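P22 protein (Trypanosoma brucei, PDB 3JV1) probably acts as an accessory factor in mitochondrial RNA editing, specific for the cytochrome oxidase subunit II transcript, and belongs to the trimeric Mam33 family. Local coordinates at residues Glu32-Asp37 and Phe45-Ser50; Lys49-Glu54 and Ser146-Asn151; Ile56-Thr61 and Leu74-Val79; Lys83-Gly88 and Asn99-Arg104. One frame throughout, in Å; residues are numbered along the deposited sequence.

Contact 1: Glu32-Asp37 and Phe45-Ser50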
loop_
_atom_site.group_PDB
_atom_site.type_symbol
_atom_site.label_atom_id
_atom_site.label_comp_id
_atom_site.label_asym_id
_atom_site.label_seq_id
_atom_site.Cartn_x
_atom_site.Cartn_y
_atom_site.Cartn_z
ATOM N N GLU A 32 28.843 -8.786 15.973
ATOM C CA GLU A 32 30.144 -8.506 15.362
ATOM C C GLU A 32 30.090 -8.311 13.843
ATOM O O GLU A 32 29.496 -9.111 13.127
ATOM C CB GLU A 32 31.101 -9.657 15.685
ATOM C CG GLU A 32 32.582 -9.365 15.489
ATOM C CD GLU A 32 33.172 -8.538 16.617
ATOM O OE1 GLU A 32 32.880 -8.845 17.795
ATOM O OE2 GLU A 32 33.938 -7.590 16.327
ATOM N N GLY A 33 30.726 -7.248 13.359
ATOM C CA GLY A 33 30.748 -6.976 11.931
ATOM C C GLY A 33 29.585 -6.153 11.412
ATOM O O GLY A 33 29.680 -5.529 10.357
ATOM N N TRP A 34 28.484 -6.141 12.151
ATOM C CA TRP A 34 27.308 -5.387 11.731
ATOM C C TRP A 34 27.334 -3.936 12.154
ATOM O O TRP A 34 27.766 -3.605 13.252
ATOM C CB TRP A 34 26.029 -6.006 12.294
ATOM C CG TRP A 34 25.674 -7.328 11.706
ATOM C CD1 TRP A 34 25.995 -8.558 12.197
ATOM C CD2 TRP A 34 24.880 -7.553 10.538
ATOM N NE1 TRP A 34 25.440 -9.539 11.410
ATOM C CE2 TRP A 34 24.750 -8.949 10.385
ATOM C CE3 TRP A 34 24.263 -6.710 9.604
ATOM C CZ2 TRP A 34 24.023 -9.525 9.335
ATOM C CZ3 TRP A 34 23.539 -7.285 8.555
ATOM C CH2 TRP A 34 23.428 -8.680 8.435
ATOM N N THR A 35 26.872 -3.075 11.259
ATOM C CA THR A 35 26.774 -1.655 11.538
ATOM C C THR A 35 25.270 -1.450 11.640
ATOM O O THR A 35 24.508 -2.217 11.052
ATOM C CB THR A 35 27.321 -0.807 10.383
ATOM O OG1 THR A 35 27.244 0.576 10.740
ATOM C CG2 THR A 35 26.503 -1.026 9.122
ATOM N N ILE A 36 24.829 -0.452 12.393
ATOM C CA ILE A 36 23.400 -0.226 12.502
ATOM C C ILE A 36 23.016 1.223 12.269
ATOM O O ILE A 36 23.647 2.149 12.771
ATOM C CB ILE A 36 22.846 -0.709 13.854
ATOM C CG1 ILE A 36 21.323 -0.588 13.848
ATOM C CG2 ILE A 36 23.448 0.088 14.989
ATOM C CD1 ILE A 36 20.631 -1.564 14.775
ATOM N N ASP A 37 21.973 1.396 11.471
ATOM C CA ASP A 37 21.469 2.704 11.116
ATOM C C ASP A 37 20.119 2.868 11.796
ATOM O O ASP A 37 19.083 2.502 11.241
ATOM C CB ASP A 37 21.356 2.781 9.589
ATOM C CG ASP A 37 20.637 4.017 9.107
ATOM O OD1 ASP A 37 20.970 5.127 9.570
ATOM O OD2 ASP A 37 19.741 3.870 8.246
ATOM N N PHE A 45 14.690 0.529 11.177
ATOM C CA PHE A 45 16.117 0.743 10.987
ATOM C C PHE A 45 16.739 -0.247 10.000
ATOM O O PHE A 45 16.106 -1.223 9.576
ATOM C CB PHE A 45 16.836 0.648 12.339
ATOM C CG PHE A 45 16.704 -0.695 13.012
ATOM C CD1 PHE A 45 17.596 -1.722 12.725
ATOM C CD2 PHE A 45 15.685 -0.930 13.936
ATOM C CE1 PHE A 45 17.478 -2.966 13.347
ATOM C CE2 PHE A 45 15.552 -2.169 14.565
ATOM C CZ PHE A 45 16.451 -3.192 14.271
ATOM N N THR A 46 17.987 0.011 9.631
ATOM C CA THR A 46 18.683 -0.863 8.705
ATOM C C THR A 46 20.022 -1.284 9.298
ATOM O O THR A 46 20.642 -0.532 10.047
ATOM C CB THR A 46 18.941 -0.164 7.362
ATOM O OG1 THR A 46 19.907 0.872 7.552
ATOM C CG2 THR A 46 17.669 0.448 6.822
ATOM N N MET A 47 20.454 -2.496 8.971
ATOM C CA MET A 47 21.733 -3.018 9.440
ATOM C C MET A 47 22.543 -3.422 8.213
ATOM O O MET A 47 21.978 -3.873 7.224
ATOM C CB MET A 47 21.518 -4.233 10.333
ATOM C CG MET A 47 20.748 -3.950 11.615
ATOM S SD MET A 47 20.525 -5.430 12.629
ATOM C CE MET A 47 22.225 -5.763 13.086
ATOM N N ARG A 48 23.862 -3.258 8.277
ATOM C CA ARG A 48 24.724 -3.605 7.159
ATOM C C ARG A 48 26.041 -4.226 7.621
ATOM O O ARG A 48 26.533 -3.936 8.709
ATOM C CB ARG A 48 25.046 -2.358 6.331
ATOM C CG ARG A 48 23.844 -1.522 5.935
ATOM C CD ARG A 48 24.259 -0.395 5.008
ATOM N NE ARG A 48 23.128 0.398 4.531
ATOM C CZ ARG A 48 22.415 1.229 5.287
ATOM N NH1 ARG A 48 22.701 1.382 6.571
ATOM N NH2 ARG A 48 21.430 1.937 4.748
ATOM N N LYS A 49 26.605 -5.085 6.784
ATOM C CA LYS A 49 27.888 -5.715 7.071
ATOM C C LYS A 49 28.455 -6.183 5.749
ATOM O O LYS A 49 27.704 -6.469 4.818
ATOM C CB LYS A 49 27.732 -6.921 8.001
ATOM C CG LYS A 49 26.909 -8.055 7.412
ATOM C CD LYS A 49 27.131 -9.371 8.156
ATOM C CE LYS A 49 28.499 -9.958 7.836
ATOM N NZ LYS A 49 28.685 -11.318 8.408
ATOM N N SER A 50 29.775 -6.245 5.651
ATOM C CA SER A 50 30.389 -6.718 4.422
ATOM C C SER A 50 30.682 -8.204 4.579
ATOM O O SER A 50 30.808 -8.716 5.691
ATOM C CB SER A 50 31.680 -5.943 4.107
ATOM O OG SER A 50 32.593 -5.966 5.187
#

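Contact 2: Lys49-Glu54 and Ser146-Asn151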
loop_
_atom_site.group_PDB
_atom_site.type_symbol
_atom_site.label_atom_id
_atom_site.label_comp_id
_atom_site.label_asym_id
_atom_site.label_seq_id
_atom_site.Cartn_x
_atom_site.Cartn_y
_atom_site.Cartn_z
ATOM N N LYS A 49 26.605 -5.085 6.784
ATOM C CA LYS A 49 27.888 -5.715 7.071
ATOM C C LYS A 49 28.455 -6.183 5.749
ATOM O O LYS A 49 27.704 -6.469 4.818
ATOM C CB LYS A 49 27.732 -6.921 8.001
ATOM C CG LYS A 49 26.909 -8.055 7.412
ATOM C CD LYS A 49 27.131 -9.371 8.156
ATOM C CE LYS A 49 28.499 -9.958 7.836
ATOM N NZ LYS A 49 28.685 -11.318 8.408
ATOM N N SER A 50 29.775 -6.245 5.651
ATOM C CA SER A 50 30.389 -6.718 4.422
ATOM C C SER A 50 30.682 -8.204 4.579
ATOM O O SER A 50 30.808 -8.716 5.691
ATOM C CB SER A 50 31.680 -5.943 4.107
ATOM O OG SER A 50 32.593 -5.966 5.187
ATOM N N HIS A 51 30.750 -8.895 3.451
ATOM C CA HIS A 51 31.038 -10.320 3.418
ATOM C C HIS A 51 31.953 -10.459 2.212
ATOM O O HIS A 51 31.529 -10.893 1.143
ATOM C CB HIS A 51 29.749 -11.114 3.196
ATOM C CG HIS A 51 29.939 -12.599 3.231
ATOM N ND1 HIS A 51 30.198 -13.289 4.395
ATOM C CD2 HIS A 51 29.909 -13.526 2.245
ATOM C CE1 HIS A 51 30.315 -14.576 4.124
ATOM N NE2 HIS A 51 30.144 -14.746 2.827
ATOM N N GLY A 52 33.209 -10.063 2.380
ATOM C CA GLY A 52 34.124 -10.116 1.260
ATOM C C GLY A 52 33.682 -9.046 0.282
ATOM O O GLY A 52 33.513 -7.888 0.667
ATOM N N ASP A 53 33.473 -9.416 -0.976
ATOM C CA ASP A 53 33.042 -8.442 -1.965
ATOM C C ASP A 53 31.555 -8.101 -1.866
ATOM O O ASP A 53 31.097 -7.136 -2.474
ATOM C CB ASP A 53 33.339 -8.941 -3.379
ATOM C CG ASP A 53 34.819 -9.048 -3.662
ATOM O OD1 ASP A 53 35.468 -9.951 -3.102
ATOM O OD2 ASP A 53 35.335 -8.222 -4.445
ATOM N N GLU A 54 30.791 -8.888 -1.116
ATOM C CA GLU A 54 29.369 -8.601 -1.006
ATOM C C GLU A 54 29.036 -7.737 0.192
ATOM O O GLU A 54 29.806 -7.637 1.144
ATOM C CB GLU A 54 28.542 -9.890 -0.911
ATOM C CG GLU A 54 29.327 -11.188 -0.945
ATOM C CD GLU A 54 28.434 -12.408 -0.808
ATOM O OE1 GLU A 54 27.677 -12.493 0.175
ATOM O OE2 GLU A 54 28.488 -13.292 -1.682
ATOM N N SER A 146 22.879 -18.384 6.714
ATOM C CA SER A 146 23.566 -18.645 7.964
ATOM C C SER A 146 25.075 -18.399 7.849
ATOM O O SER A 146 25.689 -17.882 8.771
ATOM C CB SER A 146 23.302 -20.078 8.420
ATOM O OG SER A 146 23.735 -20.244 9.756
ATOM N N ALA A 147 25.670 -18.759 6.718
ATOM C CA ALA A 147 27.103 -18.548 6.523
ATOM C C ALA A 147 27.440 -17.059 6.523
ATOM O O ALA A 147 28.600 -16.677 6.679
ATOM C CB ALA A 147 27.561 -19.181 5.214
ATOM N N ARG A 148 26.423 -16.221 6.342
ATOM C CA ARG A 148 26.625 -14.786 6.327
ATOM C C ARG A 148 26.168 -14.108 7.622
ATOM O O ARG A 148 26.052 -12.885 7.686
ATOM C CB ARG A 148 25.915 -14.183 5.107
ATOM C CG ARG A 148 26.548 -14.642 3.796
ATOM C CD ARG A 148 25.702 -14.363 2.559
ATOM N NE ARG A 148 26.493 -14.632 1.363
ATOM C CZ ARG A 148 27.014 -15.822 1.071
ATOM N NH1 ARG A 148 26.809 -16.854 1.878
ATOM N NH2 ARG A 148 27.793 -15.966 0.012
ATOM N N GLY A 149 25.917 -14.901 8.657
ATOM C CA GLY A 149 25.497 -14.324 9.925
ATOM C C GLY A 149 24.006 -14.117 10.109
ATOM O O GLY A 149 23.566 -13.708 11.182
ATOM N N VAL A 150 23.216 -14.386 9.074
ATOM C CA VAL A 150 21.770 -14.225 9.188
ATOM C C VAL A 150 21.248 -15.522 9.776
ATOM O O VAL A 150 20.813 -16.428 9.061
ATOM C CB VAL A 150 21.125 -13.960 7.821
ATOM C CG1 VAL A 150 19.655 -13.638 7.999
ATOM C CG2 VAL A 150 21.845 -12.804 7.131
ATOM N N ASN A 151 21.309 -15.591 11.101
ATOM C CA ASN A 151 20.911 -16.768 11.851
ATOM C C ASN A 151 20.020 -16.398 13.034
ATOM O O ASN A 151 19.556 -15.262 13.136
ATOM C CB ASN A 151 22.179 -17.482 12.327
ATOM C CG ASN A 151 23.213 -16.511 12.880
ATOM O OD1 ASN A 151 24.419 -16.762 12.822
ATOM N ND2 ASN A 151 22.743 -15.400 13.425
#

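Contact 3: Ile56-Thr61 and Leu74-Val79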
loop_
_atom_site.group_PDB
_atom_site.type_symbol
_atom_site.label_atom_id
_atom_site.label_comp_id
_atom_site.label_asym_id
_atom_site.label_seq_id
_atom_site.Cartn_x
_atom_site.Cartn_y
_atom_site.Cartn_z
ATOM N N ILE A 56 25.846 -7.097 2.908
ATOM C CA ILE A 56 24.609 -7.700 3.373
ATOM C C ILE A 56 23.827 -6.573 4.039
ATOM O O ILE A 56 24.345 -5.904 4.932
ATOM C CB ILE A 56 24.881 -8.812 4.409
ATOM C CG1 ILE A 56 26.055 -9.696 3.953
ATOM C CG2 ILE A 56 23.612 -9.631 4.630
ATOM C CD1 ILE A 56 25.870 -10.381 2.620
ATOM N N ILE A 57 22.592 -6.363 3.600
ATOM C CA ILE A 57 21.772 -5.291 4.145
ATOM C C ILE A 57 20.469 -5.815 4.728
ATOM O O ILE A 57 19.756 -6.594 4.086
ATOM C CB ILE A 57 21.444 -4.258 3.061
ATOM C CG1 ILE A 57 22.743 -3.677 2.503
ATOM C CG2 ILE A 57 20.555 -3.167 3.629
ATOM C CD1 ILE A 57 22.548 -2.729 1.343
ATOM N N LEU A 58 20.185 -5.389 5.956
ATOM C CA LEU A 58 18.977 -5.772 6.672
ATOM C C LEU A 58 18.111 -4.532 6.825
ATOM O O LEU A 58 18.528 -3.571 7.464
ATOM C CB LEU A 58 19.328 -6.301 8.064
ATOM C CG LEU A 58 19.622 -7.778 8.320
ATOM C CD1 LEU A 58 18.328 -8.498 8.658
ATOM C CD2 LEU A 58 20.325 -8.400 7.121
ATOM N N GLN A 59 16.915 -4.555 6.249
ATOM C CA GLN A 59 16.003 -3.413 6.336
ATOM C C GLN A 59 14.667 -3.868 6.907
ATOM O O GLN A 59 13.974 -4.667 6.272
ATOM C CB GLN A 59 15.730 -2.815 4.947
ATOM C CG GLN A 59 16.935 -2.654 4.052
ATOM C CD GLN A 59 16.560 -2.157 2.663
ATOM O OE1 GLN A 59 15.670 -2.710 2.015
ATOM N NE2 GLN A 59 17.244 -1.117 2.199
ATOM N N LEU A 60 14.304 -3.378 8.091
ATOM C CA LEU A 60 13.013 -3.740 8.685
ATOM C C LEU A 60 11.948 -3.138 7.788
ATOM O O LEU A 60 12.090 -2.002 7.343
ATOM C CB LEU A 60 12.869 -3.158 10.090
ATOM C CG LEU A 60 13.513 -3.889 11.270
ATOM C CD1 LEU A 60 12.696 -5.121 11.597
ATOM C CD2 LEU A 60 14.948 -4.250 10.950
ATOM N N THR A 61 10.889 -3.893 7.514
ATOM C CA THR A 61 9.833 -3.396 6.648
ATOM C C THR A 61 8.471 -3.285 7.329
ATOM O O THR A 61 7.515 -2.792 6.730
ATOM C CB THR A 61 9.687 -4.272 5.376
ATOM O OG1 THR A 61 9.442 -5.628 5.753
ATOM C CG2 THR A 61 10.943 -4.210 4.533
ATOM N N LEU A 74 11.150 -8.074 7.430
ATOM C CA LEU A 74 12.345 -7.381 7.000
ATOM C C LEU A 74 12.851 -8.000 5.717
ATOM O O LEU A 74 12.494 -9.123 5.378
ATOM C CB LEU A 74 13.424 -7.438 8.090
ATOM C CG LEU A 74 13.767 -8.776 8.748
ATOM C CD1 LEU A 74 14.690 -9.584 7.859
ATOM C CD2 LEU A 74 14.450 -8.514 10.090
ATOM N N ASP A 75 13.660 -7.241 4.992
ATOM C CA ASP A 75 14.259 -7.706 3.757
ATOM C C ASP A 75 15.743 -7.867 4.020
ATOM O O ASP A 75 16.354 -7.053 4.713
ATOM C CB ASP A 75 14.103 -6.684 2.631
ATOM C CG ASP A 75 12.724 -6.688 2.012
ATOM O OD1 ASP A 75 11.951 -7.637 2.250
ATOM O OD2 ASP A 75 12.426 -5.735 1.269
ATOM N N VAL A 76 16.318 -8.921 3.465
ATOM C CA VAL A 76 17.737 -9.156 3.595
ATOM C C VAL A 76 18.280 -9.140 2.177
ATOM O O VAL A 76 17.897 -9.964 1.347
ATOM C CB VAL A 76 18.027 -10.510 4.259
ATOM C CG1 VAL A 76 19.491 -10.896 4.053
ATOM C CG2 VAL A 76 17.730 -10.413 5.747
ATOM N N LEU A 77 19.146 -8.180 1.885
ATOM C CA LEU A 77 19.728 -8.101 0.551
ATOM C C LEU A 77 21.195 -8.505 0.560
ATOM O O LEU A 77 21.950 -8.133 1.461
ATOM C CB LEU A 77 19.606 -6.687 -0.019
ATOM C CG LEU A 77 18.210 -6.087 -0.229
ATOM C CD1 LEU A 77 17.678 -5.524 1.079
ATOM C CD2 LEU A 77 18.297 -4.986 -1.275
ATOM N N VAL A 78 21.584 -9.291 -0.436
ATOM C CA VAL A 78 22.967 -9.712 -0.590
ATOM C C VAL A 78 23.337 -9.124 -1.938
ATOM O O VAL A 78 22.849 -9.568 -2.974
ATOM C CB VAL A 78 23.105 -11.246 -0.596
ATOM C CG1 VAL A 78 24.571 -11.634 -0.804
ATOM C CG2 VAL A 78 22.594 -11.811 0.731
ATOM N N VAL A 79 24.181 -8.096 -1.905
ATOM C CA VAL A 79 24.579 -7.375 -3.104
ATOM C C VAL A 79 26.016 -7.629 -3.517
ATOM O O VAL A 79 26.937 -7.539 -2.711
ATOM C CB VAL A 79 24.379 -5.853 -2.897
ATOM C CG1 VAL A 79 24.514 -5.112 -4.224
ATOM C CG2 VAL A 79 23.016 -5.597 -2.267
HETATM O O HOH W 1 9.898 -7.400 3.814
#

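Contact 4: Lys83-Gly88 and Asn99-Arg104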
loop_
_atom_site.group_PDB
_atom_site.type_symbol
_atom_site.label_atom_id
_atom_site.label_comp_id
_atom_site.label_asym_id
_atom_site.label_seq_id
_atom_site.Cartn_x
_atom_site.Cartn_y
_atom_site.Cartn_z
ATOM N N LYS A 83 24.306 -6.707 -8.675
ATOM C CA LYS A 83 23.071 -7.486 -8.597
ATOM C C LYS A 83 22.750 -7.809 -7.141
ATOM O O LYS A 83 23.608 -7.689 -6.271
ATOM C CB LYS A 83 23.215 -8.787 -9.387
ATOM C CG LYS A 83 23.541 -8.588 -10.853
ATOM C CD LYS A 83 23.689 -9.932 -11.573
ATOM C CE LYS A 83 24.085 -9.740 -13.031
ATOM N NZ LYS A 83 23.065 -8.948 -13.782
ATOM N N ALA A 84 21.519 -8.221 -6.871
ATOM C CA ALA A 84 21.155 -8.556 -5.506
ATOM C C ALA A 84 20.194 -9.726 -5.371
ATOM O O ALA A 84 19.296 -9.920 -6.187
ATOM C CB ALA A 84 20.566 -7.335 -4.814
ATOM N N LEU A 85 20.413 -10.507 -4.320
ATOM C CA LEU A 85 19.560 -11.632 -3.977
ATOM C C LEU A 85 18.784 -11.000 -2.824
ATOM O O LEU A 85 19.387 -10.566 -1.838
ATOM C CB LEU A 85 20.392 -12.802 -3.451
ATOM C CG LEU A 85 20.134 -14.208 -3.998
ATOM C CD1 LEU A 85 20.992 -15.204 -3.230
ATOM C CD2 LEU A 85 18.667 -14.565 -3.892
ATOM N N VAL A 86 17.462 -10.928 -2.950
ATOM C CA VAL A 86 16.635 -10.313 -1.925
ATOM C C VAL A 86 15.692 -11.293 -1.233
ATOM O O VAL A 86 14.795 -11.850 -1.858
ATOM C CB VAL A 86 15.813 -9.150 -2.529
ATOM C CG1 VAL A 86 15.068 -8.405 -1.430
ATOM C CG2 VAL A 86 16.744 -8.196 -3.277
ATOM N N PHE A 87 15.907 -11.489 0.063
ATOM C CA PHE A 87 15.099 -12.395 0.873
ATOM C C PHE A 87 14.017 -11.643 1.644
ATOM O O PHE A 87 14.323 -10.763 2.459
ATOM C CB PHE A 87 15.984 -13.134 1.879
ATOM C CG PHE A 87 16.994 -14.057 1.248
ATOM C CD1 PHE A 87 16.696 -15.405 1.045
ATOM C CD2 PHE A 87 18.238 -13.576 0.853
ATOM C CE1 PHE A 87 17.628 -16.256 0.458
ATOM C CE2 PHE A 87 19.182 -14.422 0.262
ATOM C CZ PHE A 87 18.876 -15.766 0.065
ATOM N N GLY A 88 12.761 -11.985 1.376
ATOM C CA GLY A 88 11.654 -11.367 2.080
ATOM C C GLY A 88 11.474 -12.251 3.292
ATOM O O GLY A 88 11.155 -13.433 3.150
ATOM N N ASN A 99 10.074 -15.948 3.529
ATOM C CA ASN A 99 8.758 -15.905 2.919
ATOM C C ASN A 99 8.870 -15.812 1.413
ATOM O O ASN A 99 8.047 -16.374 0.695
ATOM C CB ASN A 99 7.956 -14.708 3.436
ATOM C CG ASN A 99 7.791 -14.732 4.931
ATOM O OD1 ASN A 99 7.417 -15.756 5.509
ATOM N ND2 ASN A 99 8.068 -13.602 5.575
ATOM N N ASN A 100 9.889 -15.094 0.944
ATOM C CA ASN A 100 10.120 -14.906 -0.483
ATOM C C ASN A 100 11.609 -14.809 -0.778
ATOM O O ASN A 100 12.397 -14.433 0.079
ATOM C CB ASN A 100 9.452 -13.611 -0.978
ATOM C CG ASN A 100 7.935 -13.671 -0.942
ATOM O OD1 ASN A 100 7.307 -14.316 -1.782
ATOM N ND2 ASN A 100 7.341 -12.996 0.032
ATOM N N VAL A 101 11.977 -15.167 -2.000
ATOM C CA VAL A 101 13.353 -15.083 -2.471
ATOM C C VAL A 101 13.261 -14.518 -3.879
ATOM O O VAL A 101 12.721 -15.163 -4.780
ATOM C CB VAL A 101 14.049 -16.454 -2.552
ATOM C CG1 VAL A 101 15.454 -16.274 -3.139
ATOM C CG2 VAL A 101 14.133 -17.082 -1.179
ATOM N N CYS A 102 13.761 -13.299 -4.053
ATOM C CA CYS A 102 13.742 -12.633 -5.345
ATOM C C CYS A 102 15.163 -12.374 -5.798
ATOM O O CYS A 102 16.092 -12.316 -4.986
ATOM C CB CYS A 102 13.041 -11.274 -5.248
ATOM S SG CYS A 102 11.461 -11.306 -4.429
ATOM N N PHE A 103 15.325 -12.226 -7.106
ATOM C CA PHE A 103 16.623 -11.893 -7.649
ATOM C C PHE A 103 16.465 -10.591 -8.419
ATOM O O PHE A 103 15.541 -10.439 -9.209
ATOM C CB PHE A 103 17.160 -12.959 -8.591
ATOM C CG PHE A 103 18.579 -12.701 -9.005
ATOM C CD1 PHE A 103 19.621 -12.935 -8.117
ATOM C CD2 PHE A 103 18.870 -12.150 -10.249
ATOM C CE1 PHE A 103 20.936 -12.621 -8.460
ATOM C CE2 PHE A 103 20.182 -11.832 -10.598
ATOM C CZ PHE A 103 21.214 -12.070 -9.698
ATOM N N ARG A 104 17.366 -9.649 -8.172
ATOM C CA ARG A 104 17.313 -8.366 -8.847
ATOM C C ARG A 104 18.568 -8.114 -9.669
ATOM O O ARG A 104 19.657 -7.954 -9.123
ATOM C CB ARG A 104 17.130 -7.248 -7.818
ATOM C CG ARG A 104 15.858 -7.379 -7.011
ATOM C CD ARG A 104 14.631 -7.297 -7.903
ATOM N NE ARG A 104 13.401 -7.474 -7.135
ATOM C CZ ARG A 104 12.490 -8.408 -7.387
ATOM N NH1 ARG A 104 12.659 -9.260 -8.396
ATOM N NH2 ARG A 104 11.413 -8.496 -6.621
#

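Contact 1: Glu32-Asp37 and Phe45-Ser50
The first beta hairpin of the antiparallel sheet brings Thr35, Ile36 and Asp37 of an outermost strand against Arg48, Met47 and Thr46. Two hydrogen-bonded pairs, Thr35 with Arg48 and Asp37 with Thr46, bracket the non-hydrogen-bonded pair Ile36 with Met47. The bonds given by the outer strand are the shorter ones: Thr35 N to Arg48 O and Asp37 N to Thr46 O are each 2.7 Å, whereas Thr46 N to Asp37 O is 3.2 Å.

Trp34 lays its indole against the side chain of Lys49. CG of Lys49 stands 3.5 Å from the centroid of the six-membered ring, 3° off its normal, a CH-pi contact. Lys49 CG lies between its own backbone N and carbonyl carbon (chi1 63°), and so over the ring; CD follows over the same face, 3.3 Å from Trp34 CE2, and the ammonium group goes on to Arg148. A lysine suits this place because it offers both an apolar methylene stem and a charged tip. Met47 CB meets Trp34 CE3, the two side chains crossing at about a right angle.

Ile36 CD1 lies 3.7 Å from Phe45 CD1. Ile36, Phe45 and Met47 all pack on helix 152-181, and Phe45 meets Phe161 edge-to-face, so apolar residues fit this face. The other carries Thr35, Asp37, Thr46 and Arg48, polar residues suited to its more accessible setting. There Asp37 and Thr46 lie side by side, and Thr46 OG1 donates to the anti lone pair of Asp37 OD2 at 3.1 Å.

Contact 2: Lys49-Glu54 and Ser146-Asn151
Glu54 OE1 receives Arg148 NE at 2.7 Å, the shorter half of a two-pronged salt bridge. Arg148 presents its guanidinium side-on: NE goes to OE1, while NH2 reaches OE2 at 3.2 Å along a nearly straight N-H...O line of 174°. Both oxygens are met on their syn sides, with the carboxylate and guanidinium planes 42° apart. A forked grip of this kind fixes the rotation of both groups, a task to which arginine is well suited.

His51 adds a flat surface. Arg148 CG sits over the centre of the imidazole in a CH-pi contact, 3.7 Å from the ring centroid, and one face of the guanidinium lies over His51 NE2. The type II' turn from His51 to Glu54 brings both residues to the same arginine, and Gly52 suits its positive phi.

Lys49 NZ donates to Arg148 O at 3.1 Å, from above the carbonyl plane. Next along the chain, Gly149 is the C-prime residue of a Schellman motif, its phi of 88° being one that glycine accommodates easily.

Arg148 NH1 bonds to Tyr144 O, its guanidinium makes a cation-pi contact with the Tyr144 ring, and NH2 also forms a salt bridge with Asp4 of the second subunit. The contact thus pins the link between helices 135-146 and 152-181 to the turn joining strands 46-51 and 54-63, beside a subunit interface.

Contact 3: Ile56-Thr61 and Leu74-Val79
Leu58 runs from the middle of a beta hairpin, strands 54-63 and 72-80, toward Val76 and Leu74 on the partner strand. Leu58 and Val76 form a non-hydrogen-bonded pair, so CB leaves the backbone on the same face as the valine. CG, held beside the backbone N (chi1 -89°), comes within 4.1 Å of Val76 CG2. At the tip, CD1 closes to 3.5 Å of the same Val76 CG2 and also touches Leu74 CD1, while CD2 meets both methyls of Val76. A branched leucine can spread across two neighbours in this way, and the beta-branched valine beside it is well suited to an extended strand.

On the same face Ile56 lies alongside Val78, its CD1 3.9 Å from Val78 CG1, and Leu60 touches Leu74. This apolar surface continues onto Trp34, Met47 and Phe45, while Val78 packs on Phe180 of the second subunit.

Ile57 with Leu77 and Gln59 with Asp75 are the hydrogen-bonded pairs. Ile57 and Leu77 exchange two backbone bonds of 2.8 Å each. Their face is mixed: Ile57 packs on Leu111, whereas Gln59, with CD anti to CA (chi2 176°), crosses Leu77 at a slant, and its OE1 lies 3.6 Å from Leu77 CD1.

Polar residues suit the hairpin's more accessible end. Thr61 OG1 bonds to Thr73 OG1 and also to a water, 2.7 Å away, which in turn donates to Asp75 OD1 at 2.6 Å.

Contact 4: Lys83-Gly88 and Asn99-Arg104
This is a backbone-bonded pairing of two antiparallel strands at the edge of the sheet, where Leu85 and Phe87 stand beside Phe103 and Val101 of the last strand. Ala84 with Arg104 and Val86 with Cys102 are each joined by two hydrogen bonds; Cys102 N to Val86 O, 2.8 Å long, is almost straight at 175°.

On the face of Leu85, Phe87, Val101 and Phe103, Leu85 CD2 touches Val101 CG1 at 3.7 Å, and Phe87 lies alongside Val101 with its CD1 3.8 Å from Val101 CG2. Large apolar groups fit here because Tyr144, Leu145 and Phe141 of helix 135-146 cover them. The Phe103 ring takes Lys83 CD at its edge and Ala84 O over one face. Phe180 of the second subunit meets this ring edge-to-face, and Trp173 NE1 of that subunit bonds to Val101 O.

The two strands form the last beta hairpin of the sheet, and a classic beta bulge interrupts its register: Asn99 and Asn100 both face Gly88. Gly88 O accepts two backbone bonds, from Asn99 N at 2.8 Å and from Asn100 N at 3.0 Å. Glycine suits the place because a CB there would crowd Asn100 CB.

Across the opposite face Val86 CG2 meets Arg104 CG at 3.9 Å, the side chains crossing at about a right angle. The arginine chain bends at chi2 (-62°), which turns CD aside; further on, one face of the guanidinium lies over Cys102 CB, 3.4 Å from the plane, and NH1 bonds to Phe103 O and to Tyr125 O.

In the fold
From the N terminus, contact 1 closes the first hairpin and sets the outermost strand 35-37 on strand 46-51. The next turn leads into strand 54-63, whose backbone bonds to strand 46-51 tie contact 1 to contact 3, the hairpin of strands 54-63 and 72-80. Contact 4 follows in series: strand 72-80 bonds to strand 83-92, which pairs with the edge strand 95-104. Contact 2 begins where contact 1 ends, and its long loop encloses contacts 3 and 4; it fastens the link between helices 135-146 and 152-181 to the sheet. It shares Lys49 and Ser50 with contact 1. Contacts 2, 3 and 4 all reach the second subunit.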